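Local coordinates for sulfhydryl oxidase 1 (Homo sapiens, PDB 3LLK), which catalyses the FAD-dependent oxidation of thiols to disulfides, passing the electrons to molecular oxygen, at residues V124-F128 with F250-I255. Numbering follows the deposited sequence.
Sequences VLFHF and FSPSNI. With FAD (flavin-adenine dinucleotide), chain D.
NE2 of H127, on the ring that lies beside F250, is hydrogen-bonded to ND1 of H196, whose own NE2 bonds the FAD; the bond is likely to limit turning of the H127 ring. The imidazole is held over the C2A edge of the adenine: C2A of FAD sits above the centre of one imidazole face, 3.1 Å from NE2. CB of H127 points from the helix at F250, and chi1 (-72°, CG anti to the carbonyl carbon) turns the imidazole to the adenine. CB lies 3.5 Å from the centroid of the F250 ring, 16° off its normal, a CH-pi contact. The two rings are nearly parallel, at 20°, but with centroids 5.2 Å apart they barely overlap. F250 in turn presents an edge to the cofactor, CZ being 3.5 Å from N3A of FAD in the plane of the phenyl ring. An alanine in place of H127 could still meet the F250 face through its CB, but would probably leave H196 ND1 without its mate and the C2A edge of the adenine without the imidazole over it.

Farther along, the F128 ring spreads over the main chain just beyond helix 239-249. One face meets the F250 carbonyl group (CE1 to O of F250, 3.6 Å), whereas P252 N lies at its edge. I255 closes on the same ring, its CD1 3.7 Å from F128 CZ. No hydrogen bond joins the two segments, so helix 118-134 and this C-terminal loop are matched by apolar and aromatic surfaces, while H196 of helix 185-203 ties H127 to a third helix. Two FAD-pocket residues, H127 from the Erv1/Alr-family region and F250 from the loop, thus meet the adenine by a ring face and a ring edge.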
ATOM      1  N   VAL A 124       1.472   2.618  -3.221  1.00 20.25           N
ATOM      2  CA  VAL A 124       1.625   1.652  -4.302  1.00 19.48           C
ATOM      3  C   VAL A 124       1.240   0.268  -3.824  1.00 17.85           C
ATOM      4  O   VAL A 124       0.446  -0.406  -4.479  1.00 18.00           O
ATOM      5  CB  VAL A 124       3.067   1.630  -4.868  1.00 20.98           C
ATOM      6  CG1 VAL A 124       3.168   0.617  -6.028  1.00 20.04           C
ATOM      7  CG2 VAL A 124       3.434   3.011  -5.381  1.00 21.28           C
ATOM      8  N   LEU A 125       1.771  -0.134  -2.669  1.00 16.98           N
ATOM      9  CA  LEU A 125       1.465  -1.440  -2.087  1.00 18.40           C
ATOM     10  C   LEU A 125      -0.041  -1.601  -1.879  1.00 18.68           C
ATOM     11  O   LEU A 125      -0.620  -2.611  -2.283  1.00 18.03           O
ATOM     12  CB  LEU A 125       2.199  -1.617  -0.746  1.00 16.41           C
ATOM     13  CG  LEU A 125       1.856  -2.822   0.152  1.00 20.70           C
ATOM     14  CD1 LEU A 125       2.034  -4.123  -0.627  1.00 20.98           C
ATOM     15  CD2 LEU A 125       2.758  -2.829   1.398  1.00 19.04           C
ATOM     16  N   PHE A 126      -0.674  -0.599  -1.262  1.00 19.60           N
ATOM     17  CA  PHE A 126      -2.117  -0.642  -1.002  1.00 20.88           C
ATOM     18  C   PHE A 126      -2.941  -0.825  -2.288  1.00 20.57           C
ATOM     19  O   PHE A 126      -3.814  -1.693  -2.356  1.00 20.64           O
ATOM     20  CB  PHE A 126      -2.596   0.639  -0.282  1.00 20.10           C
ATOM     21  CG  PHE A 126      -2.198   0.731   1.181  1.00 18.80           C
ATOM     22  CD1 PHE A 126      -1.687  -0.371   1.868  1.00 17.56           C
ATOM     23  CD2 PHE A 126      -2.343   1.935   1.865  1.00 20.64           C
ATOM     24  CE1 PHE A 126      -1.319  -0.267   3.224  1.00 17.40           C
ATOM     25  CE2 PHE A 126      -1.983   2.050   3.216  1.00 20.87           C
ATOM     26  CZ  PHE A 126      -1.469   0.946   3.892  1.00 18.38           C
ATOM     27  N   HIS A 127      -2.686   0.015  -3.289  1.00 21.70           N
ATOM     28  CA  HIS A 127      -3.408  -0.078  -4.558  1.00 21.00           C
ATOM     29  C   HIS A 127      -3.220  -1.467  -5.163  1.00 19.56           C
ATOM     30  O   HIS A 127      -4.166  -2.086  -5.656  1.00 21.44           O
ATOM     31  CB  HIS A 127      -2.904   0.973  -5.555  1.00 19.10           C
ATOM     32  CG  HIS A 127      -3.312   2.372  -5.220  1.00 23.30           C
ATOM     33  ND1 HIS A 127      -4.628   2.779  -5.213  1.00 23.87           N
ATOM     34  CD2 HIS A 127      -2.582   3.452  -4.848  1.00 21.70           C
ATOM     35  CE1 HIS A 127      -4.692   4.045  -4.847  1.00 21.79           C
ATOM     36  NE2 HIS A 127      -3.465   4.477  -4.622  1.00 21.90           N
ATOM     37  N   PHE A 128      -1.997  -1.964  -5.103  1.00 18.63           N
ATOM     38  CA  PHE A 128      -1.714  -3.262  -5.678  1.00 20.22           C
ATOM     39  C   PHE A 128      -2.520  -4.347  -4.989  1.00 20.62           C
ATOM     40  O   PHE A 128      -3.075  -5.222  -5.658  1.00 20.40           O
ATOM     41  CB  PHE A 128      -0.219  -3.565  -5.615  1.00 22.55           C
ATOM     42  CG  PHE A 128       0.274  -4.375  -6.777  1.00 24.09           C
ATOM     43  CD1 PHE A 128      -0.154  -5.684  -6.958  1.00 26.48           C
ATOM     44  CD2 PHE A 128       1.144  -3.815  -7.710  1.00 26.76           C
ATOM     45  CE1 PHE A 128       0.272  -6.433  -8.055  1.00 26.68           C
ATOM     46  CE2 PHE A 128       1.581  -4.553  -8.812  1.00 28.83           C
ATOM     47  CZ  PHE A 128       1.142  -5.866  -8.985  1.00 28.38           C
ATOM     48  N   PHE A 250      -1.539  -1.854 -11.953  1.00 23.55           N
ATOM     49  CA  PHE A 250      -1.142  -2.589 -10.756  1.00 25.03           C
ATOM     50  C   PHE A 250      -1.263  -4.097 -10.962  1.00 26.33           C
ATOM     51  O   PHE A 250      -2.031  -4.767 -10.272  1.00 26.55           O
ATOM     52  CB  PHE A 250      -2.006  -2.147  -9.571  1.00 25.28           C
ATOM     53  CG  PHE A 250      -1.828  -0.700  -9.204  1.00 23.30           C
ATOM     54  CD1 PHE A 250      -0.658  -0.264  -8.590  1.00 23.87           C
ATOM     55  CD2 PHE A 250      -2.831   0.224  -9.463  1.00 23.42           C
ATOM     56  CE1 PHE A 250      -0.490   1.079  -8.232  1.00 21.91           C
ATOM     57  CE2 PHE A 250      -2.676   1.572  -9.109  1.00 25.34           C
ATOM     58  CZ  PHE A 250      -1.496   1.995  -8.491  1.00 23.02           C
ATOM     59  N   SER A 251      -0.501  -4.623 -11.918  1.00 26.86           N
ATOM     60  CA  SER A 251      -0.520  -6.053 -12.228  1.00 28.08           C
ATOM     61  C   SER A 251       0.902  -6.611 -12.241  1.00 27.50           C
ATOM     62  O   SER A 251       1.862  -5.892 -12.525  1.00 26.70           O
ATOM     63  CB  SER A 251      -1.173  -6.298 -13.595  1.00 29.78           C
ATOM     64  OG  SER A 251      -0.339  -5.825 -14.638  1.00 33.28           O
ATOM     65  N   PRO A 252       1.050  -7.909 -11.943  1.00 28.27           N
ATOM     66  CA  PRO A 252       2.366  -8.551 -11.922  1.00 29.55           C
ATOM     67  C   PRO A 252       3.186  -8.339 -13.191  1.00 29.75           C
ATOM     68  O   PRO A 252       4.406  -8.201 -13.125  1.00 29.58           O
ATOM     69  CB  PRO A 252       2.029 -10.020 -11.677  1.00 28.81           C
ATOM     70  CG  PRO A 252       0.782  -9.937 -10.837  1.00 29.30           C
ATOM     71  CD  PRO A 252      -0.008  -8.856 -11.537  1.00 28.68           C
ATOM     72  N   SER A 253       2.521  -8.296 -14.341  1.00 30.66           N
ATOM     73  CA  SER A 253       3.230  -8.111 -15.607  1.00 32.95           C
ATOM     74  C   SER A 253       3.814  -6.713 -15.753  1.00 33.75           C
ATOM     75  O   SER A 253       4.760  -6.509 -16.514  1.00 35.74           O
ATOM     76  CB  SER A 253       2.312  -8.409 -16.801  1.00 33.49           C
ATOM     77  OG  SER A 253       1.222  -7.502 -16.872  1.00 37.10           O
ATOM     78  N   ASN A 254       3.262  -5.755 -15.017  1.00 31.18           N
ATOM     79  CA  ASN A 254       3.743  -4.381 -15.077  1.00 29.92           C
ATOM     80  C   ASN A 254       4.830  -4.093 -14.040  1.00 28.42           C
ATOM     81  O   ASN A 254       5.210  -2.937 -13.828  1.00 26.89           O
ATOM     82  CB  ASN A 254       2.571  -3.410 -14.888  1.00 29.24           C
ATOM     83  CG  ASN A 254       2.890  -2.019 -15.383  1.00 32.78           C
ATOM     84  OD1 ASN A 254       3.491  -1.865 -16.446  1.00 34.11           O
ATOM     85  ND2 ASN A 254       2.481  -0.998 -14.631  1.00 28.04           N
ATOM     86  N   ILE A 255       5.330  -5.138 -13.386  1.00 28.63           N
ATOM     87  CA  ILE A 255       6.379  -4.952 -12.390  1.00 27.91           C
ATOM     88  C   ILE A 255       7.749  -5.187 -13.002  1.00 30.40           C
ATOM     89  O   ILE A 255       7.962  -6.176 -13.710  1.00 31.73           O
ATOM     90  CB  ILE A 255       6.251  -5.933 -11.199  1.00 28.52           C
ATOM     91  CG1 ILE A 255       4.921  -5.737 -10.474  1.00 25.86           C
ATOM     92  CG2 ILE A 255       7.381  -5.688 -10.206  1.00 28.24           C
ATOM     93  CD1 ILE A 255       4.742  -6.709  -9.324  1.00 26.40           C
TER
HETATM   94  PA  FAD D 550       2.210   9.324  -3.766  1.00 31.41           P
HETATM   95  O1A FAD D 550       2.916   8.674  -2.627  1.00 29.19           O
HETATM   96  O2A FAD D 550       0.975  10.137  -3.601  1.00 31.66           O
HETATM   97  O5B FAD D 550       1.904   8.276  -4.892  1.00 31.46           O
HETATM   98  C5B FAD D 550       2.594   7.041  -5.095  1.00 27.32           C
HETATM   99  C4B FAD D 550       2.466   6.846  -6.583  1.00 27.49           C
HETATM  100  O4B FAD D 550       1.222   6.115  -6.760  1.00 24.24           O
HETATM  101  C3B FAD D 550       2.672   7.886  -7.706  1.00 26.44           C
HETATM  102  O3B FAD D 550       4.025   8.158  -8.068  1.00 29.86           O
HETATM  103  C2B FAD D 550       1.801   7.321  -8.735  1.00 27.18           C
HETATM  104  O2B FAD D 550       2.402   6.398  -9.589  1.00 30.86           O
HETATM  105  C1B FAD D 550       0.667   6.605  -7.985  1.00 25.77           C
HETATM  106  N9A FAD D 550      -0.550   7.301  -7.709  1.00 23.45           N
HETATM  107  C8A FAD D 550      -0.857   8.677  -7.531  1.00 22.50           C
HETATM  108  N7A FAD D 550      -2.099   8.965  -7.328  1.00 22.75           N
HETATM  109  C5A FAD D 550      -2.697   7.713  -7.380  1.00 23.05           C
HETATM  110  C6A FAD D 550      -4.057   7.361  -7.276  1.00 23.17           C
HETATM  111  N6A FAD D 550      -5.041   8.257  -7.123  1.00 22.28           N
HETATM  112  N1A FAD D 550      -4.436   6.037  -7.385  1.00 25.55           N
HETATM  113  C2A FAD D 550      -3.558   5.034  -7.661  1.00 26.47           C
HETATM  114  N3A FAD D 550      -2.202   5.376  -7.769  1.00 24.86           N
HETATM  115  C4A FAD D 550      -1.828   6.748  -7.615  1.00 23.28           C
HETATM  116  N1  FAD D 550       1.015  13.492   3.516  1.00 70.69           N
HETATM  117  C2  FAD D 550       0.779  14.755   4.015  1.00 71.00           C
HETATM  118  O2  FAD D 550       1.700  15.580   3.904  1.00 71.23           O
HETATM  119  N3  FAD D 550      -0.504  14.850   4.540  1.00 70.53           N
HETATM  120  C4  FAD D 550      -1.506  13.850   4.604  1.00 70.71           C
HETATM  121  O4  FAD D 550      -2.623  14.098   5.166  1.00 70.86           O
HETATM  122  C4X FAD D 550      -1.167  12.619   4.079  1.00 70.51           C
HETATM  123  N5  FAD D 550      -2.067  11.510   4.189  1.00 69.87           N
HETATM  124  C5X FAD D 550      -1.747  10.188   3.780  1.00 70.31           C
HETATM  125  C6  FAD D 550      -2.673   9.163   4.050  1.00 70.47           C
HETATM  126  C7  FAD D 550      -2.356   7.845   3.614  1.00 70.48           C
HETATM  127  C7M FAD D 550      -3.408   6.785   3.943  1.00 71.00           C
HETATM  128  C8  FAD D 550      -1.140   7.562   2.923  1.00 69.25           C
HETATM  129  C8M FAD D 550      -0.641   6.249   2.353  1.00 68.96           C
HETATM  130  C9  FAD D 550      -0.232   8.598   2.706  1.00 69.41           C
HETATM  131  C9A FAD D 550      -0.432   9.934   3.143  1.00 69.59           C
HETATM  132  N10 FAD D 550       0.366  11.182   3.012  1.00 68.94           N
HETATM  133  C10 FAD D 550       0.134  12.436   3.514  1.00 69.87           C
HETATM  134  C1' FAD D 550       1.494  11.092   2.140  1.00 66.52           C
HETATM  135  C2' FAD D 550       1.309  11.412   0.689  1.00 64.01           C
HETATM  136  O2' FAD D 550       0.029  10.921   0.217  1.00 60.22           O
HETATM  137  C3' FAD D 550       2.350  10.940  -0.280  1.00 62.75           C
HETATM  138  O3' FAD D 550       2.539   9.537  -0.143  1.00 59.98           O
HETATM  139  C4' FAD D 550       3.693  11.647  -0.361  1.00 61.99           C
HETATM  140  O4' FAD D 550       3.523  13.093  -0.268  1.00 63.31           O
HETATM  141  C5' FAD D 550       4.595  11.296  -1.464  1.00 58.69           C
HETATM  142  O5' FAD D 550       3.958  11.720  -2.671  1.00 53.40           O
HETATM  143  P   FAD D 550       4.349  11.250  -4.098  1.00 51.79           P
HETATM  144  O1P FAD D 550       4.209  12.470  -4.895  1.00 54.35           O
HETATM  145  O2P FAD D 550       5.685  10.603  -4.155  1.00 51.54           O
HETATM  146  O3P FAD D 550       3.276  10.162  -4.606  1.00 41.96           O